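Local coordinates for conserved domain protein (Bacillus anthracis, PDB 3FBQ) that is of unknown function but is built largely of antiparallel beta sheets and has regions assigned to E-set clan families of unknown function, at residues 117-122 against 137-142; 182-187 against 220-225; 190-195 against 278-283. All coordinates share one frame; numbering follows the deposited sequence.

Contact 1: residues 117-122 against 137-142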
loop_
_atom_site.group_PDB
_atom_site.type_symbol
_atom_site.label_atom_id
_atom_site.label_comp_id
_atom_site.label_asym_id
_atom_site.label_seq_id
_atom_site.Cartn_x
_atom_site.Cartn_y
_atom_site.Cartn_z
ATOM N N PHE A 117 -8.274 13.139 10.339
ATOM C CA PHE A 117 -7.602 12.317 9.323
ATOM C C PHE A 117 -6.640 11.310 9.932
ATOM O O PHE A 117 -6.321 11.459 11.110
ATOM C CB PHE A 117 -6.913 13.217 8.322
ATOM C CG PHE A 117 -5.851 14.009 8.931
ATOM C CD1 PHE A 117 -4.554 13.542 8.928
ATOM C CD2 PHE A 117 -6.158 15.207 9.610
ATOM C CE1 PHE A 117 -3.532 14.277 9.518
ATOM C CE2 PHE A 117 -5.133 15.984 10.224
ATOM C CZ PHE A 117 -3.812 15.520 10.153
ATOM N N ARG A 118 -6.209 10.302 9.161
ATOM C CA ARG A 118 -5.141 9.417 9.652
ATOM C C ARG A 118 -4.129 9.311 8.589
ATOM O O ARG A 118 -4.442 9.015 7.409
ATOM C CB ARG A 118 -5.589 7.996 10.090
ATOM C CG ARG A 118 -7.010 7.971 10.685
ATOM C CD ARG A 118 -7.265 7.220 12.008
ATOM N NE ARG A 118 -7.152 5.764 11.886
ATOM C CZ ARG A 118 -7.533 4.847 12.798
ATOM N NH1 ARG A 118 -8.112 5.195 13.958
ATOM N NH2 ARG A 118 -7.332 3.548 12.540
ATOM N N TRP A 119 -2.894 9.552 8.986
ATOM C CA TRP A 119 -1.761 9.305 8.098
ATOM C C TRP A 119 -1.091 7.989 8.480
ATOM O O TRP A 119 -0.446 7.884 9.514
ATOM C CB TRP A 119 -0.776 10.483 8.148
ATOM C CG TRP A 119 0.140 10.492 6.997
ATOM C CD1 TRP A 119 -0.102 9.963 5.760
ATOM C CD2 TRP A 119 1.455 11.041 6.948
ATOM N NE1 TRP A 119 0.982 10.154 4.936
ATOM C CE2 TRP A 119 1.960 10.797 5.637
ATOM C CE3 TRP A 119 2.269 11.717 7.882
ATOM C CZ2 TRP A 119 3.223 11.215 5.233
ATOM C CZ3 TRP A 119 3.514 12.160 7.480
ATOM C CH2 TRP A 119 3.992 11.899 6.167
ATOM N N ASN A 120 -1.277 6.974 7.663
ATOM C CA ASN A 120 -0.847 5.621 8.049
ATOM C C ASN A 120 0.231 5.137 7.078
ATOM O O ASN A 120 -0.097 4.799 5.918
ATOM C CB ASN A 120 -2.029 4.591 8.092
ATOM C CG ASN A 120 -3.127 4.951 9.123
ATOM O OD1 ASN A 120 -2.848 5.425 10.241
ATOM N ND2 ASN A 120 -4.378 4.732 8.741
ATOM N N ILE A 121 1.501 5.119 7.526
ATOM C CA ILE A 121 2.564 4.754 6.604
ATOM C C ILE A 121 2.961 3.357 6.827
ATOM O O ILE A 121 3.182 2.966 7.958
ATOM C CB ILE A 121 3.762 5.632 6.728
ATOM C CG1 ILE A 121 3.354 7.018 6.254
ATOM C CG2 ILE A 121 5.001 5.036 5.863
ATOM C CD1 ILE A 121 4.248 8.104 6.838
ATOM N N GLU A 122 3.028 2.579 5.764
ATOM C CA GLU A 122 3.373 1.187 6.003
ATOM C C GLU A 122 4.729 0.806 5.443
ATOM O O GLU A 122 5.102 -0.331 5.502
ATOM C CB GLU A 122 2.332 0.231 5.474
ATOM C CG GLU A 122 0.995 0.839 5.152
ATOM C CD GLU A 122 0.203 -0.069 4.174
ATOM O OE1 GLU A 122 -0.856 -0.566 4.662
ATOM O OE2 GLU A 122 0.663 -0.312 2.966
ATOM N N TRP A 137 4.170 3.815 10.751
ATOM C CA TRP A 137 4.345 5.120 11.321
ATOM C C TRP A 137 2.994 5.722 11.138
ATOM O O TRP A 137 2.536 5.799 10.024
ATOM C CB TRP A 137 5.353 5.899 10.510
ATOM C CG TRP A 137 6.784 5.331 10.448
ATOM C CD1 TRP A 137 7.848 5.781 11.134
ATOM C CD2 TRP A 137 7.274 4.227 9.623
ATOM N NE1 TRP A 137 8.980 5.031 10.826
ATOM C CE2 TRP A 137 8.654 4.083 9.897
ATOM C CE3 TRP A 137 6.668 3.333 8.720
ATOM C CZ2 TRP A 137 9.443 3.099 9.282
ATOM C CZ3 TRP A 137 7.436 2.369 8.114
ATOM C CH2 TRP A 137 8.811 2.248 8.388
ATOM N N ASN A 138 2.315 6.097 12.212
ATOM C CA ASN A 138 0.911 6.486 12.155
ATOM C C ASN A 138 0.676 7.792 12.859
ATOM O O ASN A 138 1.240 8.016 13.930
ATOM C CB ASN A 138 0.051 5.420 12.815
ATOM C CG ASN A 138 0.254 4.054 12.188
ATOM O OD1 ASN A 138 0.109 3.047 12.862
ATOM N ND2 ASN A 138 0.672 4.008 10.907
ATOM N N PHE A 139 -0.145 8.665 12.280
ATOM C CA PHE A 139 -0.655 9.807 13.012
ATOM C C PHE A 139 -2.141 9.807 12.803
ATOM O O PHE A 139 -2.627 9.649 11.676
ATOM C CB PHE A 139 -0.050 11.142 12.542
ATOM C CG PHE A 139 1.465 11.129 12.361
ATOM C CD1 PHE A 139 2.274 11.877 13.181
ATOM C CD2 PHE A 139 2.070 10.381 11.344
ATOM C CE1 PHE A 139 3.687 11.873 13.009
ATOM C CE2 PHE A 139 3.460 10.344 11.180
ATOM C CZ PHE A 139 4.277 11.101 11.994
ATOM N N ALA A 140 -2.861 9.978 13.919
ATOM C CA ALA A 140 -4.327 10.108 13.947
ATOM C C ALA A 140 -4.663 11.455 14.581
ATOM O O ALA A 140 -4.479 11.632 15.769
ATOM C CB ALA A 140 -4.916 8.998 14.786
ATOM N N LEU A 141 -5.177 12.412 13.837
ATOM C CA LEU A 141 -5.462 13.686 14.493
ATOM C C LEU A 141 -6.575 14.489 13.802
ATOM O O LEU A 141 -6.900 14.248 12.649
ATOM C CB LEU A 141 -4.142 14.474 14.698
ATOM C CG LEU A 141 -3.216 14.512 13.486
ATOM C CD1 LEU A 141 -3.302 15.878 12.992
ATOM C CD2 LEU A 141 -1.765 14.229 13.819
ATOM N N THR A 142 -7.228 15.416 14.475
ATOM C CA THR A 142 -8.261 16.144 13.718
ATOM C C THR A 142 -7.855 17.646 13.657
ATOM O O THR A 142 -7.333 18.187 14.633
ATOM C CB THR A 142 -9.621 15.927 14.339
ATOM O OG1 THR A 142 -9.734 16.763 15.464
ATOM C CG2 THR A 142 -9.741 14.500 14.926
#

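Contact 2: residues 182-187 against 220-225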
loop_
_atom_site.group_PDB
_atom_site.type_symbol
_atom_site.label_atom_id
_atom_site.label_comp_id
_atom_site.label_asym_id
_atom_site.label_seq_id
_atom_site.Cartn_x
_atom_site.Cartn_y
_atom_site.Cartn_z
ATOM N N GLN A 182 -17.302 20.272 -16.566
ATOM C CA GLN A 182 -17.323 20.258 -18.014
ATOM C C GLN A 182 -18.473 19.383 -18.372
ATOM O O GLN A 182 -18.740 18.406 -17.668
ATOM C CB GLN A 182 -16.015 19.694 -18.604
ATOM C CG GLN A 182 -15.536 18.355 -18.059
ATOM C CD GLN A 182 -14.200 17.888 -18.674
ATOM O OE1 GLN A 182 -14.098 16.787 -19.276
ATOM N NE2 GLN A 182 -13.162 18.701 -18.498
ATOM N N GLU A 183 -19.170 19.788 -19.442
ATOM C CA GLU A 183 -20.126 18.949 -20.189
ATOM C C GLU A 183 -19.726 18.763 -21.669
ATOM O O GLU A 183 -19.231 19.695 -22.309
ATOM C CB GLU A 183 -21.514 19.526 -20.074
ATOM C CG GLU A 183 -22.086 19.390 -18.686
ATOM C CD GLU A 183 -23.236 20.361 -18.455
ATOM O OE1 GLU A 183 -24.092 20.486 -19.365
ATOM O OE2 GLU A 183 -23.283 21.011 -17.378
ATOM N N VAL A 184 -19.912 17.539 -22.175
ATOM C CA VAL A 184 -19.573 17.144 -23.547
ATOM C C VAL A 184 -20.828 16.529 -24.253
ATOM O O VAL A 184 -21.513 15.641 -23.699
ATOM C CB VAL A 184 -18.421 16.111 -23.539
ATOM C CG1 VAL A 184 -17.827 15.940 -24.919
ATOM C CG2 VAL A 184 -17.342 16.541 -22.594
ATOM N N SER A 185 -21.120 17.007 -25.468
ATOM C CA SER A 185 -22.314 16.581 -26.210
ATOM C C SER A 185 -22.103 15.257 -26.907
ATOM O O SER A 185 -20.952 14.866 -27.161
ATOM C CB SER A 185 -22.644 17.596 -27.296
ATOM O OG SER A 185 -21.685 17.472 -28.334
ATOM N N LYS A 186 -23.211 14.599 -27.282
ATOM C CA LYS A 186 -23.128 13.380 -28.115
ATOM C C LYS A 186 -22.283 13.624 -29.379
ATOM O O LYS A 186 -21.421 12.810 -29.686
ATOM C CB LYS A 186 -24.499 12.718 -28.393
ATOM C CG LYS A 186 -25.464 13.489 -29.305
ATOM C CD LYS A 186 -25.374 13.070 -30.821
ATOM C CE LYS A 186 -25.929 14.150 -31.790
ATOM N NZ LYS A 186 -27.077 13.613 -32.593
ATOM N N GLY A 187 -22.475 14.753 -30.069
ATOM C CA GLY A 187 -21.590 15.130 -31.169
ATOM C C GLY A 187 -20.125 14.976 -30.779
ATOM O O GLY A 187 -19.420 14.085 -31.281
ATOM N N ASP A 220 -19.450 9.572 -16.080
ATOM C CA ASP A 220 -18.974 9.133 -17.340
ATOM C C ASP A 220 -17.623 9.748 -17.602
ATOM O O ASP A 220 -17.145 10.544 -16.802
ATOM C CB ASP A 220 -20.006 9.329 -18.453
ATOM C CG ASP A 220 -20.359 10.767 -18.705
ATOM O OD1 ASP A 220 -21.553 11.101 -18.482
ATOM O OD2 ASP A 220 -19.465 11.538 -19.134
ATOM N N PRO A 221 -16.968 9.320 -18.689
ATOM C CA PRO A 221 -15.607 9.784 -18.821
ATOM C C PRO A 221 -15.471 11.261 -19.163
ATOM O O PRO A 221 -14.337 11.715 -19.254
ATOM C CB PRO A 221 -15.045 8.894 -19.969
ATOM C CG PRO A 221 -15.852 7.685 -19.926
ATOM C CD PRO A 221 -17.220 8.136 -19.539
ATOM N N TYR A 222 -16.592 11.991 -19.298
ATOM C CA TYR A 222 -16.658 13.315 -19.983
ATOM C C TYR A 222 -17.191 14.443 -19.140
ATOM O O TYR A 222 -16.604 15.527 -19.133
ATOM C CB TYR A 222 -17.601 13.268 -21.177
ATOM C CG TYR A 222 -17.158 12.377 -22.279
ATOM C CD1 TYR A 222 -17.667 11.071 -22.390
ATOM C CD2 TYR A 222 -16.225 12.821 -23.226
ATOM C CE1 TYR A 222 -17.268 10.220 -23.432
ATOM C CE2 TYR A 222 -15.792 11.961 -24.270
ATOM C CZ TYR A 222 -16.327 10.666 -24.362
ATOM O OH TYR A 222 -15.909 9.835 -25.375
ATOM N N ASN A 223 -18.354 14.228 -18.516
ATOM C CA ASN A 223 -18.914 15.191 -17.568
ATOM C C ASN A 223 -18.278 15.099 -16.157
ATOM O O ASN A 223 -18.748 14.310 -15.303
ATOM C CB ASN A 223 -20.418 14.982 -17.483
ATOM C CG ASN A 223 -21.164 15.513 -18.729
ATOM O OD1 ASN A 223 -20.659 15.500 -19.881
ATOM N ND2 ASN A 223 -22.381 15.991 -18.493
ATOM N N ILE A 224 -17.215 15.888 -15.938
ATOM C CA ILE A 224 -16.393 15.837 -14.740
ATOM C C ILE A 224 -16.604 17.128 -13.903
ATOM O O ILE A 224 -16.396 18.215 -14.401
ATOM C CB ILE A 224 -14.836 15.683 -15.090
ATOM C CG1 ILE A 224 -14.509 14.601 -16.145
ATOM C CG2 ILE A 224 -13.978 15.480 -13.899
ATOM C CD1 ILE A 224 -15.387 13.436 -16.137
ATOM N N ARG A 225 -16.985 17.006 -12.635
ATOM C CA ARG A 225 -16.870 18.089 -11.678
ATOM C C ARG A 225 -15.429 18.144 -11.246
ATOM O O ARG A 225 -14.821 17.091 -11.005
ATOM C CB ARG A 225 -17.761 17.843 -10.475
ATOM C CG ARG A 225 -19.111 17.191 -10.896
ATOM C CD ARG A 225 -20.179 17.287 -9.834
ATOM N NE ARG A 225 -20.086 18.568 -9.111
ATOM C CZ ARG A 225 -20.642 18.800 -7.916
ATOM N NH1 ARG A 225 -21.331 17.828 -7.315
ATOM N NH2 ARG A 225 -20.503 19.987 -7.310
#

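Contact 3: residues 190-195 against 278-283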
loop_
_atom_site.group_PDB
_atom_site.type_symbol
_atom_site.label_atom_id
_atom_site.label_comp_id
_atom_site.label_asym_id
_atom_site.label_seq_id
_atom_site.Cartn_x
_atom_site.Cartn_y
_atom_site.Cartn_z
ATOM N N LYS A 190 -18.017 11.878 -29.583
ATOM C CA LYS A 190 -17.805 10.910 -30.619
ATOM C C LYS A 190 -16.482 11.106 -31.311
ATOM O O LYS A 190 -15.833 10.126 -31.689
ATOM C CB LYS A 190 -18.973 10.895 -31.591
ATOM C CG LYS A 190 -20.188 10.178 -31.004
ATOM C CD LYS A 190 -21.050 9.492 -32.088
ATOM C CE LYS A 190 -21.775 10.477 -33.005
ATOM N NZ LYS A 190 -22.951 11.086 -32.332
ATOM N N GLU A 191 -16.044 12.352 -31.455
ATOM C CA GLU A 191 -14.749 12.542 -32.111
ATOM C C GLU A 191 -13.553 12.687 -31.163
ATOM O O GLU A 191 -12.443 13.002 -31.607
ATOM C CB GLU A 191 -14.778 13.638 -33.190
ATOM C CG GLU A 191 -15.055 15.046 -32.704
ATOM C CD GLU A 191 -14.590 16.140 -33.706
ATOM O OE1 GLU A 191 -13.356 16.306 -33.908
ATOM O OE2 GLU A 191 -15.459 16.843 -34.277
ATOM N N TRP A 192 -13.785 12.457 -29.875
ATOM C CA TRP A 192 -12.812 12.805 -28.847
ATOM C C TRP A 192 -13.022 11.974 -27.586
ATOM O O TRP A 192 -14.155 11.689 -27.200
ATOM C CB TRP A 192 -12.895 14.297 -28.513
ATOM C CG TRP A 192 -12.734 15.188 -29.705
ATOM C CD1 TRP A 192 -13.729 15.736 -30.460
ATOM C CD2 TRP A 192 -11.500 15.636 -30.282
ATOM N NE1 TRP A 192 -13.192 16.497 -31.471
ATOM C CE2 TRP A 192 -11.826 16.452 -31.383
ATOM C CE3 TRP A 192 -10.153 15.427 -29.973
ATOM C CZ2 TRP A 192 -10.854 17.059 -32.176
ATOM C CZ3 TRP A 192 -9.189 16.030 -30.762
ATOM C CH2 TRP A 192 -9.544 16.835 -31.850
ATOM N N ASP A 193 -11.922 11.588 -26.948
ATOM C CA ASP A 193 -11.963 10.594 -25.883
ATOM C C ASP A 193 -11.248 11.093 -24.632
ATOM O O ASP A 193 -11.197 10.401 -23.615
ATOM C CB ASP A 193 -11.341 9.277 -26.354
ATOM C CG ASP A 193 -12.209 8.549 -27.359
ATOM O OD1 ASP A 193 -13.449 8.587 -27.215
ATOM O OD2 ASP A 193 -11.653 7.938 -28.296
ATOM N N SER A 194 -10.695 12.300 -24.715
ATOM C CA SER A 194 -10.038 12.921 -23.572
ATOM C C SER A 194 -10.217 14.436 -23.589
ATOM O O SER A 194 -9.293 15.176 -23.924
ATOM C CB SER A 194 -8.549 12.568 -23.553
ATOM O OG SER A 194 -7.773 13.653 -23.075
ATOM N N VAL A 195 -11.412 14.890 -23.225
ATOM C CA VAL A 195 -11.667 16.312 -23.039
ATOM C C VAL A 195 -11.300 16.758 -21.627
ATOM O O VAL A 195 -11.785 16.198 -20.644
ATOM C CB VAL A 195 -13.142 16.662 -23.311
ATOM C CG1 VAL A 195 -13.319 18.169 -23.413
ATOM C CG2 VAL A 195 -13.625 15.973 -24.578
ATOM N N LYS A 278 -6.605 15.451 -34.637
ATOM C CA LYS A 278 -7.224 14.495 -33.728
ATOM C C LYS A 278 -6.607 14.577 -32.336
ATOM O O LYS A 278 -6.781 13.676 -31.515
ATOM C CB LYS A 278 -7.096 13.072 -34.277
ATOM C CG LYS A 278 -8.270 12.630 -35.135
ATOM C CD LYS A 278 -9.395 13.651 -35.100
ATOM C CE LYS A 278 -10.640 13.079 -34.442
ATOM N NZ LYS A 278 -10.345 11.827 -33.691
ATOM N N LYS A 279 -5.885 15.661 -32.078
ATOM C CA LYS A 279 -5.638 16.110 -30.712
ATOM C C LYS A 279 -5.356 17.608 -30.666
ATOM O O LYS A 279 -4.234 18.047 -30.916
ATOM C CB LYS A 279 -4.470 15.337 -30.097
ATOM C CG LYS A 279 -4.155 14.026 -30.799
ATOM C CD LYS A 279 -3.130 13.216 -30.023
ATOM C CE LYS A 279 -1.759 13.291 -30.674
ATOM N NZ LYS A 279 -1.547 12.187 -31.651
ATOM N N ASP A 280 -6.384 18.389 -30.346
ATOM C CA ASP A 280 -6.222 19.865 -30.162
ATOM C C ASP A 280 -6.573 20.608 -28.824
ATOM O O ASP A 280 -6.996 20.003 -27.844
ATOM C CB ASP A 280 -6.675 20.683 -31.424
ATOM C CG ASP A 280 -8.187 20.553 -31.760
ATOM O OD1 ASP A 280 -8.812 19.493 -31.502
ATOM O OD2 ASP A 280 -8.736 21.529 -32.327
ATOM N N ILE A 281 -6.338 21.916 -28.819
ATOM C CA ILE A 281 -6.587 22.802 -27.703
ATOM C C ILE A 281 -7.496 23.972 -28.196
ATOM O O ILE A 281 -7.213 24.560 -29.231
ATOM C CB ILE A 281 -5.214 23.278 -27.087
ATOM C CG1 ILE A 281 -4.339 22.045 -26.739
ATOM C CG2 ILE A 281 -5.425 24.290 -25.895
ATOM C CD1 ILE A 281 -3.367 22.174 -25.510
ATOM N N VAL A 282 -8.600 24.271 -27.484
ATOM C CA VAL A 282 -9.513 25.425 -27.808
ATOM C C VAL A 282 -9.772 26.341 -26.555
ATOM O O VAL A 282 -9.266 25.976 -25.468
ATOM C CB VAL A 282 -10.804 24.960 -28.617
ATOM C CG1 VAL A 282 -10.444 23.870 -29.623
ATOM C CG2 VAL A 282 -11.903 24.472 -27.738
ATOM N N LEU A 283 -10.527 27.465 -26.681
ATOM C CA LEU A 283 -10.798 28.463 -25.595
ATOM C C LEU A 283 -12.195 29.095 -25.531
ATOM O O LEU A 283 -12.956 28.871 -26.419
ATOM C CB LEU A 283 -9.812 29.599 -25.666
ATOM C CG LEU A 283 -8.513 29.327 -26.381
ATOM C CD1 LEU A 283 -7.575 28.570 -25.501
ATOM C CD2 LEU A 283 -8.781 28.594 -27.660
#

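Contact 1: residues 117-122 against 137-142
Trp119 and Phe139 sit opposite each other as a hydrogen-bonded pair in an antiparallel beta hairpin. The axes of segments 117-122 and 137-142 approach to 4.7 Å, and their directions differ by 178°. Trp119 N donates to Phe139 O at 2.7 Å, and Phe139 N donates to Trp119 O at 2.9 Å. Phe117 with Leu141 and Ile121 with Trp137 are joined in the same two-way manner, which makes six backbone bonds.

The side chains of these three pairs share one face, and this face is tightly packed. Those of Trp119 and Phe139 lie side by side and point the same way. Trp119 CE3 comes to 3.7 Å from Phe139 CD2. The two six-membered rings are tilted by only 27° but slid apart, so they hardly overlap. Ile121 touches both tryptophans. Its CD1 lies 3.6 Å above the Trp119 ring plane, towards the rim, and its CG2 meets Trp137 CE3 at 3.7 Å.

The other face is polar and looser. The side chains of Asn120 and Asn138 cross at about a right angle, with Asn120 OD1 3.9 Å from Asn138 ND2. Asn138 OD1 bonds Ser84 OG of the second subunit. The side chains of Arg118 and Ala140, both exposed, meet at Arg118 CD and Ala140 CB, 4.0 Å apart.

Backbone bonds from Arg118, Asn120 and Glu122 to strand 71-78 make 114-126 the middle strand of a three-stranded sheet. Its aromatic face packs against strands 29-37, 40-49 and 53-62 of the five-stranded sheet, as in a beta sandwich.

Contact 2: residues 182-187 against 220-225
Gln182 and Ile224 lie where an antiparallel strand pair gives way to a loop held by an Asx turn. Strand 175-184 ends here beside the start of strand 224-231, in the large sheet of the DUF5643 region. Gln182 N donates to Ile224 O at 3.1 Å, with the donor tilted 31° from the carbonyl plane. The side chains of the two residues lie side by side, pointing the same way.

Two residues further on, a regular ladder would use the backbone oxygen of Tyr222. A side chain takes that place: Val184 N donates to Asn223 OD1 at 3.2 Å. Asn223 CG is anti to its own carbonyl carbon (chi1 -74°); the amide it begins reaches residues 183 and 184. There its ND2 passes 3.4 Å from Glu183 CG. Asn223 CA also makes a CA-H...O contact with Gln182 O at 3.2 Å.

The apolar part is Val184 against Tyr222, whose side chains cross at about a right angle. Val184 CG2 meets Tyr222 CB at 3.6 Å, and CG1 meets ring atom CD2. Tyr222 OH bonds the backbone oxygen of Trp192.

From the short helix, outside both segments, Arg189 forms a salt bridge to Asp220 OD2 and donates through NE to Val184 O, tying the two together. Ser185 is the N-cap of that helix, with OG accepting from Ala188 N.

The loop is shaped from within by Asp220. Its OD2 accepts from Tyr222 N at 2.9 Å on the anti lone pair. The same OD2 accepts from Asn223 N at 3.0 Å on the syn side, 30° out of the carboxylate plane.

Contact 3: residues 190-195 against 278-283
Lys278 NZ donates a weak hydrogen bond to Glu191 O, 3.2 Å away. Glu191 stands near the end of the short, weakly bonded helix 186-191. The lysine sets out away from segment 190-195, but its bent chain brings the end nearer. Its NZ also lies 5.1 Å from the centroid of the Trp192 six-membered ring, only 6° off the ring normal. This is a long cation-pi approach, at most a weak attraction. Glu191 OE1 is 5.4 Å from Lys278 NZ, too far for a salt bridge, though the opposite charges may add a little.

Trp192 makes the van der Waals part, with the outer end of its indole on the backbone of 278-279. Trp192 CZ3 comes to 3.4 Å from Lys278 C and to 3.6 Å from Lys279 CA. The latter lies at the ring edge, near its plane. The Asp280 side chain crosses the indole at about a right angle, but the details of that approach are doubtful.

Leu248 also touches the indole, and its backbone bonds that of Asp280. The contact thus packs the helix-to-strand loop leading to strand 196-203 against the loop entering strand 281-289. This is loop packing at the surface, beside the start of strand 281-289, the outermost strand on its side of an antiparallel sheet within this chain.

Contacts 2 and 3 are neighbours, with centres about 12 Å apart. Both use helix 186-191 and reach the same eight-stranded sheet. Their segments alternate along the chain, so the end of strand 175-184 meets 220-225, and the residues that follow the helix meet 278-283. They touch directly: Val184 CG1 of contact 2 lies 4.2 Å from Val195 CG2 of contact 3. Contact 1 stands apart, in the three-stranded sheet. Its centre is about 36 Å from that of contact 2 and 41 Å from that of contact 3. Contacts 1 and 3 lie on opposite sides of the chain's centre. No active site is known to relate them to.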